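PDB 4CD8: endo-beta-1,4-mannanase from Alicyclobacillus acidocaldarius, which cleaves the internal beta-1,4-mannosidic linkages of mannans, acting as a family GH113 glycoside hydrolase with a TIM-barrel fold. Local coordinates for residues E41-W46 / A313-A318; S78-A83 / T141-F146; E164-V169 / V189-A194; Y204-W209 / L255-R260; V219-E224 / E272-G277. All coordinates share one frame; numbering follows the deposited sequence.

In the fold
All five contacts belong to one (beta/alpha)8 barrel, whose eight parallel strands run from 13-18 to 275-283 and close edge to edge. Contact 1 joins the loop between helix 30-40 and strand 46-55 to the last helix, 305-317, and encloses the other four in sequence. Contacts 2 and 3 follow in series, while the segments of contacts 4 and 5 alternate. Contacts 1 and 2 touch through Trp46 on Glu144 and Met145, contacts 2 and 3 through Phe146 on Val169, and contacts 3 and 5 through Trp192 on His223. Contact 4 stands apart, about 7 Å from contact 5 at the nearest atoms. Together they join helices and loops around the barrel that carries the mannose and inhibitor site.

Contact 1: E41-W46 / A313-A318; sequences EQPFNW and AFSAIA
Phe314, on the last helix of the chain, meets Pro43 and Phe44 in the loop between helix 30-40 and strand 46-55. The two aromatic rings meet at their edges, Phe44 CE1 lying 3.7 Å from Phe314 CE2 and each of these atoms near the plane of the other ring. Although the CB of Phe44 points away from the helix, its CG lies beside the backbone N (chi1 -58°), and from there the ring swings back toward Phe314. Over one of its faces lies CB of Gln42, 3.3 Å above the plane and offset toward the rim. Pro43 comes in at about a right angle to Phe314, with its CG 4.1 Å from Phe314 CB. The proline centres an inverse gamma turn, marked by a weak bond of 2.8 Å from Phe44 N to Gln42 O. Its carbonyl O lies 3.5 Å from Phe314 CD2, obliquely to the ring, and also accepts from Arg14 NH1. At the margin Ser315 OG, bonded to Ala311 O in its own helix, passes 4.1 Å from Pro43 CB. Phe314 also rests on Arg14 and Leu280 of strands 13-18 and 275-283. The arrangement is that of a TIM barrel closing on itself, its final helix laid against an early alpha-to-beta loop.

Contact 2: S78-A83 / T141-F146; sequences SMAELA and TGCEMF
Ala80, within helix 73-85, comes closest to Thr141, the two CA atoms lying 6.6 Å apart where the chain leaves helix 120-140. There the backbone turns at Gly142, whose positive phi (72°) ends the helix in a Schellman motif, and then runs through Cys143 and Glu144 into strand 145-150. Ala80 directs its methyl group toward this exit. Its CB lies 4.2 Å from CB of Thr141 and 4.3 Å from SG of Cys143, so one small side chain touches both. Thr141 holds OG1 between its backbone N and carbonyl carbon (chi1 59°), which turns the hydroxyl back to Val137 O, its hydrogen-bond partner in the preceding helix. The contact is thus apolar, small and buried, and two alpha-carbon traces can run close together. Cys143 also leans on Val90 and Ala138, and Glu144 OE1 accepts from His84 NE2 and Val90 N. Helix 73-85 lies beside the end of helix 120-140, over strands 46-55 and 89-98 through Met79 on Leu49 and Ala83 on Val47 and Val90, and meets helix 30-40 through Met79 and Leu82.

Contact 3: E164-V169 / V189-A194; sequences ETIARV and VRFWDA
Ile166 sets its terminal methyl against both Phe191 and Ala194, CD1 lying 3.9 Å from Phe191 CD1 and 4.0 Å from Ala194 CB. The methyl reaches the Phe191 ring obliquely. Having CG1 beside the backbone N (chi1 -66°) and a nearly extended tail carries CD1 that far, while the other branch, CG2, comes 3.4 Å from the carbonyl O of Ala194. That oxygen also accepts a hydrogen bond from Arg170 NH2, one turn further along the same helix as Ile166. In the barrel, helix 159-172 thus packs against the connection between parallel strands 176-182 and 197-201, which carries a short 3-10 segment, 192-194. Its turn is tied by Ala194 N to Phe191 O at 3.0 Å, bringing the methyl and the ring to the same helix face. Val189 CG1 lies 3.8 Å above the Phe191 ring, over the centre. The ring also stacks with Trp162 and meets Tyr179 edge-to-face, and Asp193 OD2 forms a salt bridge with Arg163 NH1.

Contact 4: Y204-W209 / L255-R260; sequences YPIDRW and LDEQAR
Glu257 OE1 is gripped by two nitrogens of Arg260, one turn on in the same helix: NE and NH2 both lie 3.1 Å from it. The guanidinium approaches side-on, with the oxygen 6° out of its plane. NE meets OE1 nearly end-on to the C-O bond, whereas NH2 meets the anti lone pair of OE1, and N-H...O angles of 152° (NE) and 147° (NH2) show both bonds moderately bent. The flat group lies over the helix backbone, Asp256 O being 3.7 Å from its plane, over the centre. Beside this pair lies Ile206, from the loop that follows strand 197-201 of the TIM barrel and leads into helix 209-223. Its CD1 is 4.3 Å from Glu257 OE2, 4.2 Å from Arg260 C and 4.3 Å from Arg260 CB, so the methyl touches the carboxylate end of Glu257 and the base of Arg260. Gly241 ties the two sides together, since its N donates to Glu257 OE2 and its backbone is also bonded to Ile206. Further along helix 255-268 Ile206 touches Ala264, and Trp209 meets the ring of Phe261. Pro205 packs on Trp245, which lines the pocket of the bound imidazole inhibitor; the Glu257 side chain itself is about 14 Å from that ligand.

Contact 5: V219-E224 / E272-G277; sequences VAEAHE and EPWFKG
Trp274 meets Ala220 of helix 209-223 with its CB and the six-membered part of its indole: Ala220 CB is 3.8 Å from both Trp274 CB and Trp274 CE3, reaching the ring obliquely. The indole is set by its first torsion, CG lying between the backbone N and the carbonyl carbon (chi1 63°), which folds the ring back over its own turn, with Phe275 CB over one face, offset toward the rim. There NE1 reaches Glu272 OE1 at 2.7 Å, almost straight (167°), and meets the anti lone pair of that oxygen, which lies 4° out of the ring plane. Arg217 NH1 forms a salt bridge with the same oxygen, so indole and arginine together fix the carboxylate. Glu221 stretches out beyond CG, bringing OE2 within 4.1 Å of Trp274 CD1. Glu221 OE2 and Glu272 OE1 stay 5.4 Å apart, and the arginine probably eases their like charges. A type I turn, Glu272 to Phe275, delivers the chain into strand 275-283. The end of helix 209-223 packed on this turn is characteristic of the alpha-to-beta side of a TIM barrel, at the N-terminal ends of its strands.

Contact 1: E41-W46 / A313-A318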
# COMPACT_ATOMS: atom_id res chain seq x y z
N GLU A 41 -5.24 -17.71 -5.89
CA GLU A 41 -6.25 -18.26 -6.79
C GLU A 41 -7.14 -17.20 -7.48
O GLU A 41 -7.89 -17.52 -8.40
CB GLU A 41 -7.11 -19.27 -6.07
CG GLU A 41 -6.32 -20.50 -5.60
CD GLU A 41 -7.20 -21.54 -4.95
OE1 GLU A 41 -8.22 -21.90 -5.53
OE2 GLU A 41 -6.89 -22.00 -3.85
N GLN A 42 -7.04 -15.95 -7.01
CA GLN A 42 -7.72 -14.82 -7.61
C GLN A 42 -6.94 -14.41 -8.84
O GLN A 42 -5.77 -14.79 -8.96
CB GLN A 42 -7.73 -13.67 -6.62
CG GLN A 42 -8.49 -14.00 -5.34
CD GLN A 42 -9.98 -13.83 -5.48
OE1 GLN A 42 -10.46 -12.80 -5.96
NE2 GLN A 42 -10.74 -14.81 -5.01
N PRO A 43 -7.54 -13.60 -9.71
CA PRO A 43 -6.86 -13.16 -10.96
C PRO A 43 -5.88 -11.99 -10.71
O PRO A 43 -5.98 -10.90 -11.30
CB PRO A 43 -8.03 -12.77 -11.86
CG PRO A 43 -9.09 -12.30 -10.90
CD PRO A 43 -8.94 -13.12 -9.65
N PHE A 44 -4.91 -12.27 -9.84
CA PHE A 44 -3.92 -11.28 -9.44
C PHE A 44 -2.55 -11.69 -9.92
O PHE A 44 -2.19 -12.86 -9.88
CB PHE A 44 -3.85 -11.17 -7.92
CG PHE A 44 -5.14 -10.80 -7.25
CD1 PHE A 44 -6.06 -10.00 -7.86
CD2 PHE A 44 -5.37 -11.21 -5.94
CE1 PHE A 44 -7.24 -9.65 -7.23
CE2 PHE A 44 -6.54 -10.86 -5.30
CZ PHE A 44 -7.47 -10.08 -5.95
N ASN A 45 -1.80 -10.71 -10.40
CA ASN A 45 -0.42 -10.94 -10.72
C ASN A 45 0.58 -10.39 -9.69
O ASN A 45 1.77 -10.70 -9.75
CB ASN A 45 -0.14 -10.46 -12.14
CG ASN A 45 -0.40 -8.98 -12.35
OD1 ASN A 45 -0.87 -8.26 -11.48
ND2 ASN A 45 -0.08 -8.52 -13.53
N TRP A 46 0.08 -9.61 -8.71
CA TRP A 46 0.91 -8.98 -7.69
C TRP A 46 0.28 -9.18 -6.30
O TRP A 46 -0.93 -9.14 -6.13
CB TRP A 46 1.01 -7.47 -7.93
CG TRP A 46 2.03 -7.04 -8.93
CD1 TRP A 46 1.85 -6.94 -10.26
CD2 TRP A 46 3.38 -6.65 -8.68
NE1 TRP A 46 3.01 -6.53 -10.87
CE2 TRP A 46 3.97 -6.34 -9.92
CE3 TRP A 46 4.16 -6.54 -7.52
CZ2 TRP A 46 5.29 -5.90 -10.02
CZ3 TRP A 46 5.47 -6.12 -7.61
CH2 TRP A 46 6.03 -5.81 -8.87
N ALA A 313 -13.37 -7.42 -14.29
CA ALA A 313 -12.43 -6.40 -14.77
C ALA A 313 -11.02 -6.98 -15.03
O ALA A 313 -10.44 -6.78 -16.13
CB ALA A 313 -12.38 -5.23 -13.81
N PHE A 314 -10.49 -7.75 -14.08
CA PHE A 314 -9.09 -8.24 -14.16
C PHE A 314 -8.85 -9.34 -15.18
O PHE A 314 -7.76 -9.38 -15.80
CB PHE A 314 -8.60 -8.72 -12.78
CG PHE A 314 -8.21 -7.59 -11.83
CD1 PHE A 314 -8.50 -6.25 -12.11
CD2 PHE A 314 -7.60 -7.89 -10.62
CE1 PHE A 314 -8.18 -5.26 -11.20
CE2 PHE A 314 -7.27 -6.89 -9.72
CZ PHE A 314 -7.56 -5.57 -10.01
N SER A 315 -9.82 -10.21 -15.39
CA SER A 315 -9.61 -11.34 -16.30
C SER A 315 -9.57 -10.82 -17.74
O SER A 315 -8.77 -11.26 -18.58
CB SER A 315 -10.73 -12.36 -16.10
OG SER A 315 -10.92 -12.61 -14.71
N ALA A 316 -10.45 -9.85 -17.98
CA ALA A 316 -10.53 -9.12 -19.24
C ALA A 316 -9.30 -8.19 -19.50
O ALA A 316 -8.83 -8.04 -20.67
CB ALA A 316 -11.84 -8.34 -19.23
N ILE A 317 -8.77 -7.59 -18.44
CA ILE A 317 -7.51 -6.78 -18.54
C ILE A 317 -6.37 -7.67 -19.08
O ILE A 317 -5.61 -7.26 -20.01
CB ILE A 317 -7.10 -6.09 -17.20
N ALA A 318 -6.26 -8.87 -18.50
CA ALA A 318 -5.40 -9.95 -19.02
C ALA A 318 -5.64 -11.17 -18.18
O ALA A 318 -5.51 -11.09 -16.96
CB ALA A 318 -3.92 -9.58 -18.99

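Contact 2: S78-A83 / T141-F146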
# COMPACT_ATOMS: atom_id res chain seq x y z
N SER A 78 9.53 -15.88 4.26
CA SER A 78 8.63 -16.99 4.06
C SER A 78 7.44 -16.60 3.18
O SER A 78 7.02 -17.38 2.31
CB SER A 78 8.12 -17.55 5.40
OG SER A 78 9.19 -18.15 6.08
N MET A 79 6.86 -15.44 3.44
CA MET A 79 5.69 -15.03 2.67
C MET A 79 6.10 -14.68 1.25
O MET A 79 5.38 -14.99 0.31
CB MET A 79 4.96 -13.88 3.31
CG MET A 79 4.00 -14.32 4.40
SD MET A 79 2.65 -15.37 3.82
CE MET A 79 3.25 -16.91 4.48
N ALA A 80 7.23 -14.03 1.10
CA ALA A 80 7.68 -13.73 -0.26
C ALA A 80 7.94 -14.99 -1.07
O ALA A 80 7.63 -15.07 -2.28
CB ALA A 80 8.91 -12.85 -0.24
N GLU A 81 8.56 -15.98 -0.42
CA GLU A 81 8.93 -17.23 -1.13
C GLU A 81 7.67 -17.99 -1.55
O GLU A 81 7.58 -18.51 -2.68
CB GLU A 81 9.84 -18.02 -0.22
CG GLU A 81 10.21 -19.42 -0.62
CD GLU A 81 10.87 -20.14 0.55
OE1 GLU A 81 11.87 -19.59 1.05
OE2 GLU A 81 10.35 -21.19 0.99
N LEU A 82 6.67 -18.00 -0.68
CA LEU A 82 5.40 -18.63 -0.97
C LEU A 82 4.69 -17.90 -2.12
O LEU A 82 4.22 -18.51 -3.08
CB LEU A 82 4.54 -18.61 0.31
CG LEU A 82 3.13 -19.18 0.14
CD1 LEU A 82 3.15 -20.63 -0.38
CD2 LEU A 82 2.36 -19.11 1.47
N ALA A 83 4.62 -16.57 -2.03
CA ALA A 83 3.98 -15.79 -3.08
C ALA A 83 4.67 -16.05 -4.40
O ALA A 83 4.02 -16.27 -5.43
CB ALA A 83 4.02 -14.30 -2.78
N THR A 141 15.21 -11.33 -1.08
CA THR A 141 14.02 -12.17 -1.25
C THR A 141 13.42 -12.06 -2.66
O THR A 141 12.42 -12.68 -2.98
CB THR A 141 12.95 -11.86 -0.19
OG1 THR A 141 12.56 -10.49 -0.28
CG2 THR A 141 13.51 -12.19 1.23
N GLY A 142 14.07 -11.27 -3.52
CA GLY A 142 13.66 -11.17 -4.90
C GLY A 142 12.37 -10.40 -5.14
O GLY A 142 11.67 -10.61 -6.16
N CYS A 143 12.02 -9.52 -4.22
CA CYS A 143 10.81 -8.76 -4.40
C CYS A 143 10.98 -7.80 -5.57
O CYS A 143 11.94 -7.04 -5.63
CB CYS A 143 10.45 -7.98 -3.13
SG CYS A 143 9.93 -8.97 -1.73
N GLU A 144 10.00 -7.82 -6.46
CA GLU A 144 10.00 -7.06 -7.71
C GLU A 144 9.72 -5.56 -7.53
O GLU A 144 9.99 -4.75 -8.38
CB GLU A 144 8.98 -7.67 -8.64
CG GLU A 144 9.36 -9.07 -9.13
CD GLU A 144 8.96 -10.24 -8.27
OE1 GLU A 144 8.55 -10.04 -7.08
OE2 GLU A 144 9.11 -11.37 -8.78
N MET A 145 9.15 -5.19 -6.39
CA MET A 145 8.95 -3.77 -6.08
C MET A 145 9.15 -3.53 -4.59
O MET A 145 8.96 -4.43 -3.77
CB MET A 145 7.53 -3.31 -6.47
CG MET A 145 7.29 -1.82 -6.49
SD MET A 145 5.60 -1.38 -6.94
CE MET A 145 5.32 -2.11 -8.53
N PHE A 146 9.50 -2.29 -4.27
CA PHE A 146 9.70 -1.79 -2.93
C PHE A 146 9.02 -0.44 -2.84
O PHE A 146 9.20 0.44 -3.66
CB PHE A 146 11.17 -1.64 -2.58
CG PHE A 146 11.40 -1.23 -1.14
CD1 PHE A 146 11.31 -2.17 -0.14
CD2 PHE A 146 11.69 0.08 -0.79
CE1 PHE A 146 11.51 -1.83 1.21
CE2 PHE A 146 11.92 0.42 0.57
CZ PHE A 146 11.80 -0.55 1.55

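Contact 3: E164-V169 / V189-A194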
# COMPACT_ATOMS: atom_id res chain seq x y z
N GLU A 164 17.56 11.74 0.05
CA GLU A 164 18.56 10.94 0.80
C GLU A 164 18.06 9.53 1.09
O GLU A 164 18.77 8.54 0.91
CB GLU A 164 18.99 11.60 2.11
CG GLU A 164 19.66 12.95 1.91
CD GLU A 164 19.98 13.66 3.20
OE1 GLU A 164 19.37 13.40 4.27
OE2 GLU A 164 20.89 14.48 3.15
N THR A 165 16.82 9.43 1.57
CA THR A 165 16.29 8.12 1.94
C THR A 165 16.20 7.20 0.70
O THR A 165 16.55 6.04 0.73
CB THR A 165 14.90 8.34 2.54
OG1 THR A 165 15.06 9.12 3.74
CG2 THR A 165 14.17 7.01 2.79
N ILE A 166 15.71 7.78 -0.39
CA ILE A 166 15.54 7.03 -1.65
C ILE A 166 16.89 6.62 -2.22
O ILE A 166 17.05 5.47 -2.63
CB ILE A 166 14.70 7.82 -2.66
CG1 ILE A 166 13.24 7.97 -2.14
CG2 ILE A 166 14.73 7.12 -4.03
CD1 ILE A 166 12.43 9.04 -2.85
N ALA A 167 17.87 7.52 -2.16
CA ALA A 167 19.19 7.19 -2.65
C ALA A 167 19.76 6.02 -1.88
O ALA A 167 20.37 5.13 -2.42
CB ALA A 167 20.09 8.41 -2.55
N ARG A 168 19.54 6.00 -0.57
CA ARG A 168 20.07 4.90 0.22
C ARG A 168 19.35 3.60 -0.13
O ARG A 168 19.98 2.55 -0.25
CB ARG A 168 19.94 5.21 1.70
CG ARG A 168 20.46 4.11 2.60
CD ARG A 168 20.41 4.62 4.02
NE ARG A 168 20.86 3.64 4.97
CZ ARG A 168 20.71 3.73 6.31
NH1 ARG A 168 20.10 4.75 6.83
NH2 ARG A 168 21.18 2.72 7.11
N VAL A 169 18.03 3.64 -0.27
CA VAL A 169 17.32 2.48 -0.76
C VAL A 169 17.87 1.94 -2.10
O VAL A 169 18.03 0.74 -2.26
CB VAL A 169 15.80 2.80 -0.93
CG1 VAL A 169 15.07 1.78 -1.78
CG2 VAL A 169 15.12 2.89 0.44
N VAL A 189 3.43 16.17 -4.57
CA VAL A 189 4.71 15.58 -4.25
C VAL A 189 5.76 16.10 -5.25
O VAL A 189 5.50 16.15 -6.47
CB VAL A 189 4.63 14.06 -4.32
CG1 VAL A 189 6.02 13.40 -4.29
CG2 VAL A 189 3.80 13.54 -3.16
N ARG A 190 6.91 16.49 -4.74
CA ARG A 190 7.93 17.14 -5.55
C ARG A 190 9.14 16.27 -5.87
O ARG A 190 10.06 16.76 -6.53
CB ARG A 190 8.38 18.44 -4.87
CG ARG A 190 7.28 19.45 -4.61
CD ARG A 190 6.60 19.94 -5.86
NE ARG A 190 7.52 20.67 -6.74
CZ ARG A 190 7.73 21.99 -6.66
NH1 ARG A 190 7.10 22.71 -5.73
NH2 ARG A 190 8.57 22.60 -7.52
N PHE A 191 9.12 15.00 -5.45
CA PHE A 191 10.25 14.10 -5.68
C PHE A 191 9.88 12.86 -6.52
O PHE A 191 10.57 11.85 -6.45
CB PHE A 191 10.93 13.75 -4.35
CG PHE A 191 10.00 13.17 -3.32
CD1 PHE A 191 9.71 11.82 -3.31
CD2 PHE A 191 9.46 13.98 -2.32
CE1 PHE A 191 8.88 11.26 -2.35
CE2 PHE A 191 8.61 13.43 -1.33
CZ PHE A 191 8.31 12.08 -1.37
N TRP A 192 8.84 12.96 -7.36
CA TRP A 192 8.46 11.83 -8.19
C TRP A 192 9.58 11.40 -9.16
O TRP A 192 9.66 10.25 -9.53
CB TRP A 192 7.20 12.08 -9.02
CG TRP A 192 5.89 12.19 -8.25
CD1 TRP A 192 5.01 13.19 -8.35
CD2 TRP A 192 5.33 11.23 -7.31
NE1 TRP A 192 3.90 12.92 -7.55
CE2 TRP A 192 4.08 11.73 -6.92
CE3 TRP A 192 5.73 9.99 -6.83
CZ2 TRP A 192 3.26 11.06 -6.01
CZ3 TRP A 192 4.94 9.33 -5.91
CH2 TRP A 192 3.71 9.87 -5.51
N ASP A 193 10.43 12.35 -9.56
CA ASP A 193 11.56 11.97 -10.39
C ASP A 193 12.52 10.96 -9.75
O ASP A 193 13.26 10.27 -10.45
CB ASP A 193 12.33 13.22 -10.80
CG ASP A 193 12.89 13.97 -9.61
OD1 ASP A 193 12.09 14.58 -8.88
OD2 ASP A 193 14.09 13.94 -9.34
N ALA A 194 12.50 10.82 -8.43
CA ALA A 194 13.38 9.93 -7.72
C ALA A 194 12.85 8.52 -7.64
O ALA A 194 13.54 7.65 -7.18
CB ALA A 194 13.70 10.47 -6.33

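Contact 4: Y204-W209 / L255-R260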
# COMPACT_ATOMS: atom_id res chain seq x y z
N TYR A 204 -10.90 7.54 -3.33
CA TYR A 204 -11.78 8.58 -3.82
C TYR A 204 -13.23 8.10 -3.61
O TYR A 204 -13.55 6.95 -3.95
CB TYR A 204 -11.49 8.89 -5.29
CG TYR A 204 -10.11 9.50 -5.45
CD1 TYR A 204 -9.84 10.78 -4.98
CD2 TYR A 204 -9.06 8.78 -6.01
CE1 TYR A 204 -8.57 11.35 -5.09
CE2 TYR A 204 -7.78 9.33 -6.13
CZ TYR A 204 -7.55 10.61 -5.65
OH TYR A 204 -6.31 11.20 -5.73
N PRO A 205 -14.08 8.98 -3.02
CA PRO A 205 -15.49 8.62 -2.90
C PRO A 205 -16.07 8.31 -4.28
O PRO A 205 -15.58 8.84 -5.30
CB PRO A 205 -16.11 9.89 -2.32
CG PRO A 205 -15.02 10.55 -1.54
CD PRO A 205 -13.78 10.26 -2.36
N ILE A 206 -17.08 7.45 -4.31
CA ILE A 206 -17.74 7.05 -5.56
C ILE A 206 -17.99 8.27 -6.49
O ILE A 206 -17.69 8.22 -7.69
CB ILE A 206 -19.07 6.31 -5.25
CG1 ILE A 206 -18.76 4.91 -4.68
CG2 ILE A 206 -19.96 6.21 -6.50
CD1 ILE A 206 -19.92 4.28 -3.92
N ASP A 207 -18.52 9.35 -5.92
CA ASP A 207 -18.93 10.54 -6.68
C ASP A 207 -17.79 11.35 -7.29
O ASP A 207 -18.03 12.21 -8.15
CB ASP A 207 -19.73 11.50 -5.77
N ARG A 208 -16.56 11.08 -6.86
CA ARG A 208 -15.41 11.92 -7.14
C ARG A 208 -14.52 11.33 -8.25
O ARG A 208 -13.64 12.02 -8.78
CB ARG A 208 -14.62 12.11 -5.84
N TRP A 209 -14.74 10.07 -8.61
CA TRP A 209 -13.83 9.36 -9.51
C TRP A 209 -13.70 10.04 -10.86
O TRP A 209 -12.58 10.39 -11.27
CB TRP A 209 -14.24 7.89 -9.69
CG TRP A 209 -13.70 7.03 -8.59
CD1 TRP A 209 -14.37 6.62 -7.45
CD2 TRP A 209 -12.36 6.52 -8.48
NE1 TRP A 209 -13.51 5.87 -6.66
CE2 TRP A 209 -12.27 5.81 -7.26
CE3 TRP A 209 -11.23 6.58 -9.30
CZ2 TRP A 209 -11.11 5.18 -6.85
CZ3 TRP A 209 -10.09 5.98 -8.89
CH2 TRP A 209 -10.01 5.29 -7.68
N LEU A 255 -22.64 -5.52 1.54
CA LEU A 255 -21.78 -6.07 0.50
C LEU A 255 -21.94 -5.27 -0.79
O LEU A 255 -20.92 -4.98 -1.49
CB LEU A 255 -22.08 -7.57 0.32
CG LEU A 255 -21.25 -8.58 1.14
CD1 LEU A 255 -21.19 -8.28 2.65
CD2 LEU A 255 -21.75 -10.00 0.90
N ASP A 256 -23.18 -4.85 -1.07
CA ASP A 256 -23.48 -4.14 -2.32
C ASP A 256 -22.75 -2.79 -2.40
O ASP A 256 -22.42 -2.34 -3.50
CB ASP A 256 -25.00 -3.94 -2.50
CG ASP A 256 -25.74 -5.25 -2.78
OD1 ASP A 256 -25.08 -6.31 -2.94
OD2 ASP A 256 -26.97 -5.20 -2.84
N GLU A 257 -22.51 -2.14 -1.26
CA GLU A 257 -21.85 -0.83 -1.23
C GLU A 257 -20.40 -0.96 -1.72
O GLU A 257 -19.92 -0.14 -2.52
CB GLU A 257 -21.88 -0.25 0.19
CG GLU A 257 -21.20 1.12 0.40
CD GLU A 257 -21.91 2.31 -0.23
OE1 GLU A 257 -22.93 2.13 -0.95
OE2 GLU A 257 -21.43 3.46 0.01
N GLN A 258 -19.72 -2.00 -1.24
CA GLN A 258 -18.36 -2.28 -1.68
C GLN A 258 -18.36 -2.55 -3.20
O GLN A 258 -17.49 -2.06 -3.91
CB GLN A 258 -17.81 -3.49 -0.94
CG GLN A 258 -16.39 -3.86 -1.32
CD GLN A 258 -15.95 -5.11 -0.57
OE1 GLN A 258 -16.44 -6.19 -0.85
NE2 GLN A 258 -15.01 -4.95 0.38
N ALA A 259 -19.35 -3.30 -3.69
CA ALA A 259 -19.44 -3.56 -5.13
C ALA A 259 -19.62 -2.25 -5.93
O ALA A 259 -18.95 -2.06 -6.97
CB ALA A 259 -20.56 -4.53 -5.45
N ARG A 260 -20.50 -1.37 -5.43
CA ARG A 260 -20.77 -0.07 -6.09
C ARG A 260 -19.48 0.75 -6.17
O ARG A 260 -19.21 1.38 -7.19
CB ARG A 260 -21.87 0.74 -5.37
CG ARG A 260 -23.29 0.22 -5.56
CD ARG A 260 -24.34 1.10 -4.87
NE ARG A 260 -24.43 0.94 -3.40
CZ ARG A 260 -25.21 0.05 -2.75
NH1 ARG A 260 -25.96 -0.84 -3.41
NH2 ARG A 260 -25.20 0.02 -1.42

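Contact 5: V219-E224 / E272-G277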
# COMPACT_ATOMS: atom_id res chain seq x y z
N VAL A 219 -0.85 14.41 -13.94
CA VAL A 219 0.30 14.17 -13.08
C VAL A 219 1.23 13.15 -13.73
O VAL A 219 2.45 13.37 -13.83
CB VAL A 219 -0.14 13.66 -11.69
CG1 VAL A 219 1.06 13.10 -10.91
CG2 VAL A 219 -0.81 14.77 -10.89
N ALA A 220 0.68 12.04 -14.21
CA ALA A 220 1.52 11.05 -14.90
C ALA A 220 2.23 11.67 -16.10
O ALA A 220 3.45 11.50 -16.29
CB ALA A 220 0.67 9.87 -15.34
N GLU A 221 1.48 12.41 -16.90
CA GLU A 221 2.05 12.97 -18.12
C GLU A 221 3.07 14.07 -17.80
O GLU A 221 4.18 14.11 -18.38
CB GLU A 221 0.90 13.39 -19.02
CG GLU A 221 0.19 12.11 -19.55
CD GLU A 221 -1.01 12.36 -20.48
OE1 GLU A 221 -1.56 13.49 -20.48
OE2 GLU A 221 -1.42 11.41 -21.21
N ALA A 222 2.78 14.89 -16.78
CA ALA A 222 3.68 15.95 -16.35
C ALA A 222 5.03 15.43 -15.91
O ALA A 222 6.05 16.04 -16.22
CB ALA A 222 3.04 16.80 -15.24
N HIS A 223 5.02 14.32 -15.17
CA HIS A 223 6.23 13.75 -14.61
C HIS A 223 6.84 12.68 -15.49
O HIS A 223 7.90 12.16 -15.16
CB HIS A 223 5.93 13.20 -13.21
CG HIS A 223 5.53 14.27 -12.24
ND1 HIS A 223 6.45 15.05 -11.57
CD2 HIS A 223 4.31 14.73 -11.87
CE1 HIS A 223 5.82 15.95 -10.84
NE2 HIS A 223 4.53 15.75 -10.97
N GLU A 224 6.16 12.34 -16.58
CA GLU A 224 6.61 11.30 -17.53
C GLU A 224 6.91 9.99 -16.78
O GLU A 224 7.97 9.40 -16.93
CB GLU A 224 7.80 11.81 -18.35
CG GLU A 224 7.53 13.19 -18.92
CD GLU A 224 8.50 13.60 -20.01
OE1 GLU A 224 9.70 13.73 -19.70
OE2 GLU A 224 8.05 13.82 -21.15
N GLU A 272 -5.68 3.68 -20.74
CA GLU A 272 -4.62 4.53 -21.30
C GLU A 272 -3.28 4.13 -20.72
O GLU A 272 -3.21 3.70 -19.57
CB GLU A 272 -4.94 6.00 -21.03
CG GLU A 272 -6.16 6.44 -21.80
CD GLU A 272 -6.64 7.83 -21.45
OE1 GLU A 272 -6.00 8.53 -20.66
OE2 GLU A 272 -7.69 8.21 -21.98
N PRO A 273 -2.20 4.27 -21.52
CA PRO A 273 -0.89 3.72 -21.09
C PRO A 273 -0.26 4.28 -19.80
O PRO A 273 0.60 3.63 -19.21
CB PRO A 273 0.02 3.96 -22.31
CG PRO A 273 -0.74 4.88 -23.24
CD PRO A 273 -2.20 4.75 -22.92
N TRP A 274 -0.64 5.51 -19.43
CA TRP A 274 -0.12 6.15 -18.21
C TRP A 274 -0.58 5.50 -16.91
O TRP A 274 0.05 5.68 -15.87
CB TRP A 274 -0.47 7.64 -18.18
CG TRP A 274 -1.94 7.90 -18.13
CD1 TRP A 274 -2.76 8.11 -19.19
CD2 TRP A 274 -2.77 7.94 -16.96
NE1 TRP A 274 -4.04 8.28 -18.77
CE2 TRP A 274 -4.08 8.19 -17.40
CE3 TRP A 274 -2.53 7.82 -15.58
CZ2 TRP A 274 -5.16 8.28 -16.54
CZ3 TRP A 274 -3.61 7.93 -14.71
CH2 TRP A 274 -4.90 8.16 -15.19
N PHE A 275 -1.67 4.75 -16.99
CA PHE A 275 -2.23 4.11 -15.80
C PHE A 275 -1.83 2.63 -15.76
O PHE A 275 -2.10 1.86 -16.69
CB PHE A 275 -3.73 4.24 -15.80
CG PHE A 275 -4.37 3.59 -14.61
CD1 PHE A 275 -3.99 3.94 -13.35
CD2 PHE A 275 -5.34 2.61 -14.77
CE1 PHE A 275 -4.58 3.34 -12.24
CE2 PHE A 275 -5.95 2.03 -13.68
CZ PHE A 275 -5.55 2.40 -12.41
N LYS A 276 -1.19 2.25 -14.67
CA LYS A 276 -0.62 0.93 -14.56
C LYS A 276 -1.28 0.02 -13.51
O LYS A 276 -0.82 -1.07 -13.29
CB LYS A 276 0.88 1.02 -14.32
CG LYS A 276 1.63 1.34 -15.60
CD LYS A 276 1.69 0.15 -16.54
CE LYS A 276 2.64 0.47 -17.67
NZ LYS A 276 2.57 -0.55 -18.75
N GLY A 277 -2.44 0.44 -13.00
CA GLY A 277 -3.33 -0.52 -12.35
C GLY A 277 -3.53 -0.37 -10.87
O GLY A 277 -3.43 0.72 -10.30